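Local coordinates for protein beta-glucuronidase (uncultured Clostridium sp., PDB 6U7J) that catalyses the hydrolysis of beta-glucuronides and, as a gut microbial glycosyl hydrolase, probably releases active estrogens from their glucuronide conjugates, at residues K315-E319 and A320-R324; V57-Y61 and N62-T66; E327-W331 and I332-S336. All coordinates share one frame; numbering follows the deposited sequence.

Contact 1 (K315-E319 and A320-R324)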
loop_
_atom_site.group_PDB
_atom_site.type_symbol
_atom_site.label_atom_id
_atom_site.label_comp_id
_atom_site.label_asym_id
_atom_site.label_seq_id
_atom_site.Cartn_x
_atom_site.Cartn_y
_atom_site.Cartn_z
ATOM N N LYS B 315 9.204 -14.636 17.310
ATOM C CA LYS B 315 9.124 -16.088 17.213
ATOM C C LYS B 315 8.304 -16.715 18.333
ATOM O O LYS B 315 8.395 -17.932 18.542
ATOM C CB LYS B 315 10.526 -16.705 17.219
ATOM C CG LYS B 315 11.539 -15.968 16.333
ATOM C CD LYS B 315 12.754 -16.836 16.059
ATOM C CE LYS B 315 12.424 -17.945 15.062
ATOM N NZ LYS B 315 12.174 -17.406 13.686
ATOM N N GLY B 316 7.525 -15.925 19.066
ATOM C CA GLY B 316 6.785 -16.474 20.195
ATOM C C GLY B 316 5.623 -17.342 19.734
ATOM O O GLY B 316 4.981 -17.071 18.714
ATOM N N LEU B 317 5.356 -18.403 20.504
ATOM C CA LEU B 317 4.285 -19.334 20.173
ATOM C C LEU B 317 2.930 -18.647 20.214
ATOM O O LEU B 317 2.626 -17.871 21.122
ATOM C CB LEU B 317 4.289 -20.515 21.140
ATOM C CG LEU B 317 3.091 -21.471 21.104
ATOM C CD1 LEU B 317 3.079 -22.277 19.808
ATOM C CD2 LEU B 317 3.096 -22.397 22.353
ATOM N N ASP B 318 2.106 -18.956 19.221
ATOM C CA ASP B 318 0.799 -18.331 19.058
ATOM C C ASP B 318 -0.106 -19.403 18.464
ATOM O O ASP B 318 -0.059 -19.658 17.260
ATOM C CB ASP B 318 0.891 -17.112 18.148
ATOM C CG ASP B 318 -0.434 -16.355 18.031
ATOM O OD1 ASP B 318 -1.505 -16.917 18.368
ATOM O OD2 ASP B 318 -0.398 -15.175 17.605
ATOM N N GLU B 319 -0.932 -20.012 19.302
ATOM C CA GLU B 319 -1.688 -21.157 18.819
ATOM C C GLU B 319 -2.851 -20.741 17.943
ATOM O O GLU B 319 -3.259 -21.503 17.055
ATOM C CB GLU B 319 -2.144 -21.998 20.003
ATOM C CG GLU B 319 -0.953 -22.701 20.614
ATOM C CD GLU B 319 -1.361 -23.810 21.513
ATOM O OE1 GLU B 319 -1.497 -24.955 21.028
ATOM O OE2 GLU B 319 -1.565 -23.520 22.706
ATOM N N ALA B 320 -3.381 -19.536 18.156
ATOM C CA ALA B 320 -4.391 -19.035 17.237
ATOM C C ALA B 320 -3.789 -18.861 15.856
ATOM O O ALA B 320 -4.404 -19.229 14.850
ATOM C CB ALA B 320 -4.982 -17.724 17.755
ATOM N N LEU B 321 -2.553 -18.358 15.800
ATOM C CA LEU B 321 -1.838 -18.253 14.532
ATOM C C LEU B 321 -1.613 -19.623 13.901
ATOM O O LEU B 321 -1.767 -19.786 12.683
ATOM C CB LEU B 321 -0.504 -17.546 14.759
ATOM C CG LEU B 321 0.412 -17.258 13.577
ATOM C CD1 LEU B 321 -0.089 -16.050 12.798
ATOM C CD2 LEU B 321 1.836 -17.034 14.089
ATOM N N ASN B 322 -1.229 -20.618 14.709
ATOM C CA ASN B 322 -0.996 -21.955 14.169
ATOM C C ASN B 322 -2.261 -22.533 13.550
ATOM O O ASN B 322 -2.204 -23.184 12.501
ATOM C CB ASN B 322 -0.479 -22.891 15.265
ATOM C CG ASN B 322 0.908 -22.506 15.748
ATOM O OD1 ASN B 322 1.614 -21.738 15.089
ATOM N ND2 ASN B 322 1.297 -23.021 16.908
ATOM N N VAL B 323 -3.408 -22.342 14.200
ATOM C CA VAL B 323 -4.635 -22.908 13.654
ATOM C C VAL B 323 -4.981 -22.220 12.346
ATOM O O VAL B 323 -5.352 -22.870 11.364
ATOM C CB VAL B 323 -5.792 -22.806 14.662
ATOM C CG1 VAL B 323 -7.087 -23.271 14.000
ATOM C CG2 VAL B 323 -5.498 -23.624 15.933
ATOM N N ARG B 324 -4.834 -20.898 12.302
ATOM C CA ARG B 324 -5.060 -20.173 11.057
ATOM C C ARG B 324 -4.120 -20.667 9.969
ATOM O O ARG B 324 -4.536 -20.841 8.818
ATOM C CB ARG B 324 -4.901 -18.664 11.310
ATOM C CG ARG B 324 -4.770 -17.795 10.066
ATOM C CD ARG B 324 -6.105 -17.643 9.346
ATOM N NE ARG B 324 -5.996 -16.752 8.193
ATOM C CZ ARG B 324 -6.989 -16.480 7.350
ATOM N NH1 ARG B 324 -8.178 -17.039 7.516
ATOM N NH2 ARG B 324 -6.787 -15.653 6.334
HETATM O O HOH W 1 3.313 -20.024 16.541
#
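Asp-318 and Leu-321 meet where a loop turns into a helix, and the aspartate can be followed outward atom by atom. Its CB lies 3.7 Å from Leu-321 CB, the two side chains crossing at about a right angle. CG stands anti to the backbone N (chi1 -176°), which puts the carboxylate beside the start of the helix, with CG 3.5 Å from Leu-321 CB. OD1 then accepts from Leu-321 N at 3.1 Å; the N-H arrives from above the carboxylate plane, 74° out of it. This is an N-cap: Asp-318 immediately precedes helix 319-332 of the TIM barrel domain and serves an amide of the first turn that has no earlier helical carbonyl to bind. OD2, besides brushing Leu-321 CB, forms a salt bridge with Arg-313 of the second subunit, so one carboxylate both caps a helix and joins two chains. The main-chain O of Asp-318 begins the helical bonding, taking Asn-322 N at 3.0 Å. A water links the loop to the helix, accepting from Asp-318 N and donating to Asn-322 OD1 at 2.8 Å. The amide's other arm, ND2, rests 3.5 Å from Leu-317 CD1.

Contact 2 (V57-Y61 and N62-T66)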
loop_
_atom_site.group_PDB
_atom_site.type_symbol
_atom_site.label_atom_id
_atom_site.label_comp_id
_atom_site.label_asym_id
_atom_site.label_seq_id
_atom_site.Cartn_x
_atom_site.Cartn_y
_atom_site.Cartn_z
ATOM N N VAL B 57 5.502 -13.485 28.166
ATOM C CA VAL B 57 6.080 -14.806 27.941
ATOM C C VAL B 57 4.926 -15.739 27.596
ATOM O O VAL B 57 3.943 -15.793 28.347
ATOM C CB VAL B 57 6.858 -15.304 29.171
ATOM C CG1 VAL B 57 7.262 -16.770 28.995
ATOM C CG2 VAL B 57 8.081 -14.455 29.412
ATOM N N PRO B 58 4.982 -16.479 26.472
ATOM C CA PRO B 58 6.090 -16.517 25.516
ATOM C C PRO B 58 6.018 -15.402 24.457
ATOM O O PRO B 58 4.921 -14.961 24.125
ATOM C CB PRO B 58 5.922 -17.890 24.861
ATOM C CG PRO B 58 4.435 -18.103 24.874
ATOM C CD PRO B 58 3.898 -17.409 26.094
ATOM N N SER B 59 7.181 -15.004 23.927
ATOM C CA SER B 59 7.335 -13.886 22.993
ATOM C C SER B 59 8.821 -13.603 22.837
ATOM O O SER B 59 9.604 -13.894 23.744
ATOM C CB SER B 59 6.619 -12.613 23.489
ATOM O OG SER B 59 6.739 -11.539 22.561
ATOM N N SER B 60 9.221 -13.085 21.681
ATOM C CA SER B 60 10.496 -12.399 21.576
ATOM C C SER B 60 10.377 -11.040 22.268
ATOM O O SER B 60 9.288 -10.464 22.348
ATOM C CB SER B 60 10.878 -12.214 20.099
ATOM O OG SER B 60 10.757 -13.428 19.347
ATOM N N TYR B 61 11.495 -10.515 22.774
ATOM C CA TYR B 61 11.438 -9.167 23.335
ATOM C C TYR B 61 11.671 -8.065 22.311
ATOM O O TYR B 61 11.449 -6.892 22.633
ATOM C CB TYR B 61 12.446 -8.989 24.483
ATOM C CG TYR B 61 13.920 -9.179 24.142
ATOM C CD1 TYR B 61 14.654 -8.187 23.507
ATOM C CD2 TYR B 61 14.582 -10.346 24.515
ATOM C CE1 TYR B 61 16.007 -8.372 23.221
ATOM C CE2 TYR B 61 15.909 -10.540 24.238
ATOM C CZ TYR B 61 16.625 -9.553 23.595
ATOM O OH TYR B 61 17.967 -9.766 23.337
ATOM N N ASN B 62 12.089 -8.404 21.094
ATOM C CA ASN B 62 12.672 -7.395 20.213
ATOM C C ASN B 62 11.639 -6.427 19.635
ATOM O O ASN B 62 11.974 -5.269 19.397
ATOM C CB ASN B 62 13.448 -8.064 19.084
ATOM C CG ASN B 62 14.442 -9.095 19.597
ATOM O OD1 ASN B 62 14.084 -10.246 19.879
ATOM N ND2 ASN B 62 15.688 -8.699 19.695
ATOM N N ASP B 63 10.399 -6.850 19.394
ATOM C CA ASP B 63 9.419 -5.964 18.757
ATOM C C ASP B 63 8.339 -5.460 19.718
ATOM O O ASP B 63 7.342 -4.882 19.275
ATOM C CB ASP B 63 8.772 -6.664 17.556
ATOM C CG ASP B 63 9.748 -6.885 16.418
ATOM O OD1 ASP B 63 10.848 -6.261 16.428
ATOM O OD2 ASP B 63 9.418 -7.696 15.522
ATOM N N ILE B 64 8.521 -5.640 21.020
ATOM C CA ILE B 64 7.514 -5.210 21.986
ATOM C C ILE B 64 7.628 -3.715 22.283
ATOM O O ILE B 64 6.615 -3.015 22.402
ATOM C CB ILE B 64 7.655 -6.048 23.267
ATOM C CG1 ILE B 64 7.504 -7.529 22.939
ATOM C CG2 ILE B 64 6.641 -5.593 24.315
ATOM C CD1 ILE B 64 6.071 -7.947 22.693
ATOM N N THR B 65 8.849 -3.199 22.450
ATOM C CA THR B 65 8.993 -1.820 22.887
ATOM C C THR B 65 9.218 -0.912 21.681
ATOM O O THR B 65 9.314 -1.353 20.532
ATOM C CB THR B 65 10.127 -1.662 23.911
ATOM O OG1 THR B 65 11.397 -1.861 23.285
ATOM C CG2 THR B 65 9.958 -2.655 25.092
ATOM N N THR B 66 9.292 0.384 21.964
ATOM C CA THR B 66 9.555 1.405 20.970
ATOM C C THR B 66 11.035 1.758 20.916
ATOM O O THR B 66 11.420 2.696 20.222
ATOM C CB THR B 66 8.697 2.633 21.278
ATOM O OG1 THR B 66 9.057 3.142 22.556
ATOM C CG2 THR B 66 7.225 2.231 21.358
HETATM O O HOH W 2 9.008 -9.085 19.935
HETATM O O HOH W 3 11.406 -4.114 21.931
#
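Tyr-61 and Asn-62, consecutive residues, send their side chains out alongside each other so that the amide lies against the ring. The planes are 25° apart and stacked, with Asn-62 OD1 4.2 Å above the ring plane, over its centre, while ND2 drops closer to the ring plane but just outside the rim, 3.6 Å from Tyr-61 CE1. The tyrosine reaches this position because its CG sits between the backbone N and the carbonyl carbon (chi1 61°). Both ends of the amide have fixed partners, OD1 accepting from Ser-182 N and ND2 donating to Arg-71 O, so its rotation is set and its orientation over the ring follows. The turn belongs to the sugar-binding domain of family 2 glycosyl hydrolases and leads out of the short strand 59-60. Ile-64 comes back against the strand residues: CG1 lies 3.5 Å from Ser-60 O, and CD1 reaches Ser-59 OG at 3.7 Å. Ser-59 OG donates to Ser-60 O at 2.8 Å. The same carbonyl also receives a bond from a water that accepts from Asp-63 N at 2.7 Å, giving the bend a bridge of solvent between its two arms. Beyond, Ile-64 packs on Val-323 of the second subunit.

Contact 3 (E327-W331 and I332-S336)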
loop_
_atom_site.group_PDB
_atom_site.type_symbol
_atom_site.label_atom_id
_atom_site.label_comp_id
_atom_site.label_asym_id
_atom_site.label_seq_id
_atom_site.Cartn_x
_atom_site.Cartn_y
_atom_site.Cartn_z
ATOM N N GLU B 327 -5.363 -23.952 8.678
ATOM C CA GLU B 327 -6.517 -23.672 7.822
ATOM C C GLU B 327 -6.073 -23.218 6.438
ATOM O O GLU B 327 -6.697 -23.563 5.427
ATOM C CB GLU B 327 -7.407 -22.604 8.468
ATOM C CG GLU B 327 -8.229 -23.078 9.668
ATOM C CD GLU B 327 -9.458 -23.887 9.238
ATOM O OE1 GLU B 327 -10.019 -23.599 8.155
ATOM O OE2 GLU B 327 -9.858 -24.812 9.978
ATOM N N LEU B 328 -4.999 -22.433 6.370
ATOM C CA LEU B 328 -4.545 -21.935 5.076
ATOM C C LEU B 328 -3.847 -23.036 4.290
ATOM O O LEU B 328 -4.018 -23.141 3.067
ATOM C CB LEU B 328 -3.620 -20.734 5.271
ATOM C CG LEU B 328 -4.224 -19.422 5.799
ATOM C CD1 LEU B 328 -3.125 -18.396 6.060
ATOM C CD2 LEU B 328 -5.234 -18.846 4.818
ATOM N N LEU B 329 -3.049 -23.858 4.979
ATOM C CA LEU B 329 -2.446 -25.026 4.348
ATOM C C LEU B 329 -3.512 -25.912 3.723
ATOM O O LEU B 329 -3.374 -26.367 2.584
ATOM C CB LEU B 329 -1.638 -25.825 5.372
ATOM C CG LEU B 329 -0.318 -25.214 5.822
ATOM C CD1 LEU B 329 0.277 -26.034 6.960
ATOM C CD2 LEU B 329 0.667 -25.095 4.656
ATOM N N LYS B 330 -4.588 -26.167 4.464
ATOM C CA LYS B 330 -5.663 -26.991 3.934
ATOM C C LYS B 330 -6.359 -26.302 2.765
ATOM O O LYS B 330 -6.708 -26.950 1.773
ATOM C CB LYS B 330 -6.660 -27.308 5.046
ATOM C CG LYS B 330 -7.836 -28.171 4.594
ATOM C CD LYS B 330 -8.897 -28.210 5.684
ATOM C CE LYS B 330 -9.970 -29.231 5.376
ATOM N NZ LYS B 330 -9.387 -30.607 5.306
ATOM N N TRP B 331 -6.563 -24.988 2.862
ATOM C CA TRP B 331 -7.261 -24.265 1.803
ATOM C C TRP B 331 -6.453 -24.282 0.514
ATOM O O TRP B 331 -6.992 -24.549 -0.562
ATOM C CB TRP B 331 -7.551 -22.831 2.255
ATOM C CG TRP B 331 -8.074 -21.917 1.164
ATOM C CD1 TRP B 331 -9.380 -21.760 0.765
ATOM C CD2 TRP B 331 -7.302 -21.023 0.363
ATOM N NE1 TRP B 331 -9.460 -20.826 -0.240
ATOM C CE2 TRP B 331 -8.200 -20.359 -0.509
ATOM C CE3 TRP B 331 -5.938 -20.709 0.298
ATOM C CZ2 TRP B 331 -7.774 -19.414 -1.440
ATOM C CZ3 TRP B 331 -5.512 -19.770 -0.634
ATOM C CH2 TRP B 331 -6.433 -19.131 -1.490
ATOM N N ILE B 332 -5.145 -24.045 0.611
ATOM C CA ILE B 332 -4.314 -23.985 -0.586
ATOM C C ILE B 332 -4.010 -25.358 -1.159
ATOM O O ILE B 332 -3.446 -25.437 -2.255
ATOM C CB ILE B 332 -3.004 -23.230 -0.291
ATOM C CG1 ILE B 332 -2.444 -22.599 -1.579
ATOM C CG2 ILE B 332 -2.015 -24.144 0.410
ATOM C CD1 ILE B 332 -1.446 -21.473 -1.365
ATOM N N GLY B 333 -4.382 -26.439 -0.469
ATOM C CA GLY B 333 -4.090 -27.781 -0.948
ATOM C C GLY B 333 -2.731 -28.321 -0.551
ATOM O O GLY B 333 -2.292 -29.335 -1.111
ATOM N N ALA B 334 -2.037 -27.667 0.372
ATOM C CA ALA B 334 -0.762 -28.190 0.827
ATOM C C ALA B 334 -0.984 -29.466 1.642
ATOM O O ALA B 334 -2.058 -29.691 2.208
ATOM C CB ALA B 334 -0.023 -27.137 1.656
ATOM N N ASN B 335 0.035 -30.321 1.671
ATOM C CA ASN B 335 -0.021 -31.525 2.487
ATOM C C ASN B 335 1.169 -31.674 3.426
ATOM O O ASN B 335 1.249 -32.682 4.140
ATOM C CB ASN B 335 -0.137 -32.790 1.598
ATOM C CG ASN B 335 1.055 -32.983 0.676
ATOM O OD1 ASN B 335 2.106 -32.372 0.849
ATOM N ND2 ASN B 335 0.888 -33.844 -0.326
ATOM N N SER B 336 2.091 -30.711 3.444
ATOM C CA SER B 336 3.350 -30.878 4.158
ATOM C C SER B 336 3.979 -29.510 4.424
ATOM O O SER B 336 3.675 -28.526 3.748
ATOM C CB SER B 336 4.305 -31.771 3.352
ATOM O OG SER B 336 4.487 -31.269 2.019
#
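Leu-329 and Ala-334 meet across the end of a helix, methyl against methyl, with Leu-329 CD2 3.7 Å from Ala-334 CB. The same pair is tied through the backbone, where Ala-334 N donates to Leu-329 O at 2.9 Å with an N-H...O angle of 132°, a somewhat bent bond. Ile-332 sits between these residues in sequence and turns a methyl toward the helix carbonyls. Its CG1 is anti to the backbone N (chi1 -154°), leaving CG2 between the backbone N and the carbonyl carbon and 3.4 Å from Leu-329 O. Trp-331 adds its indole, CE3 lying 3.9 Å from Ile-332 CB.

What sets these groups in place is the way the chain leaves the helix. Ile-332 N still makes a helical bond to Leu-328 O at 2.8 Å, but Gly-333 turns to positive phi (87°), a backbone shape glycine adopts easily, and its N donates to Lys-330 O at 3.3 Å, arriving from above the carbonyl plane. Further out, Arg-591 binds Trp-331 O, and Phe-584 meets the indole edge-to-face, both from helix 581-592. Phe-304 of strand 297-305 touches both Leu-329 and Ile-332, while Asn-335 grips the same strand by bonding Lys-302 N and Tyr-300 O. The nested pair of bonds, with Gly-333 to Lys-330 inside Ala-334 to Leu-329, is the Schellman motif, here ending a barrel helix just before the parallel strand 336-338.

In the fold
From the N terminus, contact 2 comes first, turning the chain out of strand 59-60 in the sugar-binding domain. Contact 1 then opens helix 319-332 of the TIM barrel domain, and contact 3 closes it, so these two mark the start and finish of the helix in the crossover between parallel strands 297-305 and 336-338. The three follow in series; none nests or crosses. Contacts 1 and 2 nevertheless touch, Ser-60 OG lying 2.8 Å from Lys-315 N in a probable hydrogen bond that joins the two domains. Contacts 2 and 3 stay apart within one chain, their centres about 29 Å from each other, yet Thr-66 packs on Trp-331 of the second subunit.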